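Local coordinates for uncharacterized protein (Bacteroides ovatus, PDB 3NQK), which is of unknown function, carries a DUF4973 region and a BT_3044-like C-terminal region, and forms a two-fold symmetric pair in the crystal, at the interface of chains A and B. Coordinates in Å, arbitrary orientation; residue numbers count along the deposited sequence, not the author numbering. Chains: chain A/B, uncharacterized protein.

Contact 1: the interface of chains A and B. Residues chain A 51-52, 104-106; chain B 253-256.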
# COMPACT_ATOMS: atom_id res chain seq x y z
N THR A 51 -12.65 8.60 -24.05
CA THR A 51 -11.51 9.18 -24.77
C THR A 51 -10.35 9.48 -23.83
O THR A 51 -10.50 9.51 -22.61
CB THR A 51 -11.90 10.51 -25.45
OG1 THR A 51 -13.21 10.42 -25.99
CG2 THR A 51 -10.89 10.88 -26.58
N VAL A 52 -9.19 9.72 -24.42
CA VAL A 52 -8.04 10.20 -23.71
C VAL A 52 -8.23 11.69 -23.40
O VAL A 52 -8.61 12.48 -24.28
CB VAL A 52 -6.76 10.04 -24.57
CG1 VAL A 52 -5.55 10.53 -23.81
CG2 VAL A 52 -6.59 8.58 -25.03
N GLY A 104 -3.20 14.16 -21.62
CA GLY A 104 -2.54 12.83 -21.67
C GLY A 104 -2.51 12.10 -20.33
O GLY A 104 -2.17 10.93 -20.28
N SER A 105 -2.81 12.79 -19.25
CA SER A 105 -2.90 12.15 -17.95
C SER A 105 -4.35 12.20 -17.48
O SER A 105 -5.14 12.96 -18.02
CB SER A 105 -2.00 12.85 -16.95
OG SER A 105 -0.65 12.81 -17.37
N CYS A 106 -4.70 11.39 -16.50
CA CYS A 106 -6.07 11.36 -16.02
C CYS A 106 -6.17 11.13 -14.52
O CYS A 106 -7.26 10.95 -14.02
CB CYS A 106 -6.86 10.29 -16.76
SG CYS A 106 -6.34 8.61 -16.42
N SER B 253 3.50 8.90 -23.90
CA SER B 253 2.91 8.30 -22.72
C SER B 253 1.48 8.78 -22.58
O SER B 253 1.22 9.94 -22.72
CB SER B 253 3.71 8.66 -21.48
OG SER B 253 3.28 7.91 -20.35
N THR B 254 0.56 7.86 -22.32
CA THR B 254 -0.87 8.21 -22.24
C THR B 254 -1.57 7.38 -21.16
O THR B 254 -1.13 6.28 -20.86
CB THR B 254 -1.56 7.98 -23.58
OG1 THR B 254 -0.81 8.63 -24.59
CG2 THR B 254 -2.95 8.52 -23.58
N SER B 255 -2.64 7.92 -20.58
CA SER B 255 -3.35 7.22 -19.52
C SER B 255 -4.84 7.44 -19.59
O SER B 255 -5.30 8.55 -19.75
CB SER B 255 -2.85 7.70 -18.16
OG SER B 255 -1.45 7.56 -18.05
N VAL B 256 -5.61 6.36 -19.46
CA VAL B 256 -7.07 6.46 -19.37
C VAL B 256 -7.58 5.54 -18.29
O VAL B 256 -6.86 4.67 -17.81
CB VAL B 256 -7.76 6.10 -20.71
CG1 VAL B 256 -7.34 7.07 -21.78
CG2 VAL B 256 -7.42 4.69 -21.12
O HOH W 1 0.28 9.37 -18.80
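A:Val52 turns its two methyls on B:Thr254 and B:Val256 because a chi1 of -179° swings CG1 away from the backbone N and leaves CG2 beside it. CG1 of A:Val52 lies 3.3 Å from CG2 of B:Thr254. The threonine offers CG2, which stands opposite its own backbone N, while its hydroxyl OG1 (chi1 -51°) lies beside that nitrogen. The second branch of A:Val52, CG2, faces CG1 of B:Val256 at 3.7 Å. Both pairs of side chains cross at about a right angle. The valine thereby touches two alternate residues of one strand, one with each branch.

Between them B:Ser255 faces the other way, towards A:Gly104 and A:Cys106. Its backbone N gives a weak, bent hydrogen bond to A:Gly104 O (3.1 Å, 128° at H). A water also links the two: it lies 2.6 Å from the hydroxyl OG of B:Ser255 and 3.3 Å from the same A:Gly104 O. The thiol SG of A:Cys106 makes another weak hydrogen bond, to the carbonyl O of B:Ser255 at 3.5 Å, and also rests against CA of B:Val256.

The site is one patch of a two-fold symmetric interface, in which strand 250-257 of chain B is laid against two loop segments of chain A, the second leading into strand 107-115.

Contact 2: the interface of chains A and B. Residues chain A 42, 109, 315; chain B 311.
Apolar contact between A:Gln42 and B:Pro311 comes first here, and it is light: CB of the glutamine lies 4.1 Å from CB of the proline, and the two side chains cross obliquely.

Contacts of carbon with oxygen form the second kind. The side-chain oxygen OE1 of A:Gln42 stands 3.8 Å from CB of B:Pro311, the same ring carbon that its CB touches. In this glutamine an extended chi2 (-171°) carries the amide outward, and chi3 (-71°) then turns OE1 towards the proline, with NE2 on the far side. A:Leu109 takes part from a neighbouring position, its methyl CD1 coming to 4.1 Å from the backbone O of B:Pro311; the leucine is nearest to this carbonyl oxygen, with the proline ring only slightly farther. A:Gln315 comes near the far side of the ring, where its own OE1 is 4.2 Å from CD of B:Pro311; this is a marginal contact.

In the fold, A:Gln42 belongs to strand 38-48 and A:Leu109 to strand 107-115, whereas A:Gln315 comes from a loop near the C-terminus. B:Pro311 lies in the loop that follows strand 299-307 and reaches across to chain A.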
# COMPACT_ATOMS: atom_id res chain seq x y z
N GLN A 42 -3.81 11.52 0.92
CA GLN A 42 -3.82 11.74 -0.50
C GLN A 42 -5.12 11.24 -1.12
O GLN A 42 -5.41 10.03 -1.08
CB GLN A 42 -2.62 11.06 -1.13
CG GLN A 42 -1.30 11.59 -0.58
CD GLN A 42 -0.12 11.08 -1.33
OE1 GLN A 42 0.23 9.91 -1.25
NE2 GLN A 42 0.54 11.97 -2.06
N LEU A 109 -3.04 13.60 -7.52
CA LEU A 109 -3.35 13.53 -6.10
C LEU A 109 -3.55 14.89 -5.43
O LEU A 109 -2.78 15.82 -5.64
CB LEU A 109 -2.25 12.76 -5.37
CG LEU A 109 -2.00 11.31 -5.82
CD1 LEU A 109 -0.75 10.72 -5.11
CD2 LEU A 109 -3.25 10.44 -5.58
N GLN A 315 -1.56 1.02 5.31
CA GLN A 315 -2.23 0.39 4.18
C GLN A 315 -2.66 -1.05 4.51
O GLN A 315 -3.70 -1.51 4.04
CB GLN A 315 -1.28 0.42 2.94
CG GLN A 315 -1.83 -0.28 1.65
CD GLN A 315 -2.96 0.51 0.95
OE1 GLN A 315 -2.90 1.74 0.83
NE2 GLN A 315 -3.96 -0.22 0.45
N PRO B 311 -2.70 5.15 -3.34
CA PRO B 311 -1.91 6.35 -3.69
C PRO B 311 -0.38 6.08 -3.87
O PRO B 311 0.26 6.74 -4.71
CB PRO B 311 -2.17 7.28 -2.51
CG PRO B 311 -2.37 6.33 -1.31
CD PRO B 311 -2.83 4.99 -1.87

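Contact 3: the interface of chains A and B. Residues chain A 16, 46-48, 106-107; chain B 257, 262, 308.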
# COMPACT_ATOMS: atom_id res chain seq x y z
N LYS A 16 -11.80 9.97 -6.02
CA LYS A 16 -11.86 8.52 -5.79
C LYS A 16 -11.20 8.13 -4.48
O LYS A 16 -9.99 7.88 -4.42
CB LYS A 16 -11.23 7.75 -6.95
CG LYS A 16 -11.99 6.48 -7.32
CD LYS A 16 -13.35 6.81 -8.00
CE LYS A 16 -14.01 5.56 -8.60
NZ LYS A 16 -14.15 4.43 -7.59
N ILE A 46 -9.72 12.01 -10.41
CA ILE A 46 -9.75 11.15 -11.58
C ILE A 46 -10.54 11.78 -12.71
O ILE A 46 -11.61 12.34 -12.48
CB ILE A 46 -10.40 9.78 -11.21
CG1 ILE A 46 -9.37 8.84 -10.62
CG2 ILE A 46 -10.99 9.13 -12.40
CD1 ILE A 46 -8.87 9.29 -9.30
N VAL A 47 -10.00 11.68 -13.93
CA VAL A 47 -10.70 12.15 -15.12
C VAL A 47 -11.20 10.96 -15.93
O VAL A 47 -10.44 10.34 -16.66
CB VAL A 47 -9.79 13.02 -15.99
CG1 VAL A 47 -10.55 13.56 -17.20
CG2 VAL A 47 -9.20 14.18 -15.16
N SER A 48 -12.47 10.64 -15.76
CA SER A 48 -13.07 9.44 -16.39
C SER A 48 -13.63 9.75 -17.73
O SER A 48 -14.29 10.76 -17.92
CB SER A 48 -14.19 8.88 -15.50
OG SER A 48 -13.67 8.26 -14.32
N CYS A 106 -4.70 11.39 -16.50
CA CYS A 106 -6.07 11.36 -16.02
C CYS A 106 -6.17 11.13 -14.52
O CYS A 106 -7.26 10.95 -14.02
CB CYS A 106 -6.86 10.29 -16.76
SG CYS A 106 -6.34 8.61 -16.42
N VAL A 107 -5.05 11.17 -13.82
CA VAL A 107 -5.06 11.01 -12.37
C VAL A 107 -4.05 11.91 -11.75
O VAL A 107 -2.94 12.02 -12.23
CB VAL A 107 -4.70 9.59 -11.96
CG1 VAL A 107 -4.92 9.42 -10.44
CG2 VAL A 107 -5.52 8.57 -12.76
N MSE B 257 -8.82 5.77 -17.86
CA MSE B 257 -9.47 4.87 -16.91
C MSE B 257 -10.18 3.77 -17.67
O MSE B 257 -10.68 4.00 -18.76
CB MSE B 257 -10.46 5.63 -16.05
CG MSE B 257 -9.87 6.83 -15.35
SE MSE B 257 -8.34 6.44 -14.23
CE MSE B 257 -9.27 5.51 -12.78
N PRO B 262 -13.85 1.12 -12.86
CA PRO B 262 -13.75 2.62 -12.80
C PRO B 262 -12.53 3.18 -12.06
O PRO B 262 -12.15 4.33 -12.28
CB PRO B 262 -15.04 3.04 -12.09
CG PRO B 262 -15.98 1.86 -12.26
CD PRO B 262 -15.11 0.65 -12.24
N THR B 308 -6.03 3.16 -8.83
CA THR B 308 -5.97 4.56 -8.36
C THR B 308 -6.34 4.69 -6.91
O THR B 308 -5.88 5.60 -6.23
CB THR B 308 -6.90 5.41 -9.12
OG1 THR B 308 -8.22 4.91 -8.96
CG2 THR B 308 -6.53 5.41 -10.58
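B:Met257, a selenomethionine, is the centre of the apolar contact, meeting A:Ile46, A:Val107 and A:Cys106 along different parts of its side chain. The chain is bent at both chi2 (-57°) and chi3 (-72°), which folds its end back so that CG and CE can both touch A:Ile46. CG lies 3.9 Å from CG2 of the isoleucine, while the terminal methyl CE reaches both CG1 and CG2 at 4.0 Å. Selenium faces other neighbours: SE is 3.7 Å from the thiol SG of A:Cys106 and 3.8 Å from CG2 of A:Val107. The side chains of A:Ile46 and A:Val107 each cross that of B:Met257 at about a right angle.

The same CG2 of A:Val107 also meets the methyl CG2 of B:Thr308, 4.0 Å away, with the two side chains set at a slant. One valine methyl thus joins two chain B residues that are distant in sequence.

A second kind of contact sets polar atoms against carbon. The backbone O of A:Val47 lies 3.8 Å from CG of B:Met257, and the hydroxyl OG of A:Ser48 is somewhat farther from that carbon. A:Lys16 reaches B:Pro262 with CE, near the end of its chain, 4.3 Å from the proline backbone O, a marginal contact.

Contacts 1 and 3 are neighbours, with the centres of their C-alpha atoms about 10 Å apart; they share A:Cys106, and strand 250-257 of chain B serves both. Contact 2 lies about 13 Å from contact 3 and about 19 Å from contact 1. Strands 38-48 and 107-115 of chain A contribute to both contacts 2 and 3, placing contact 3 between the other two. Two-fold symmetry repeats the whole series with the chains exchanged. Such an extended, reciprocal surface would suit a dimer, although the structure alone does not show that the pair forms in solution.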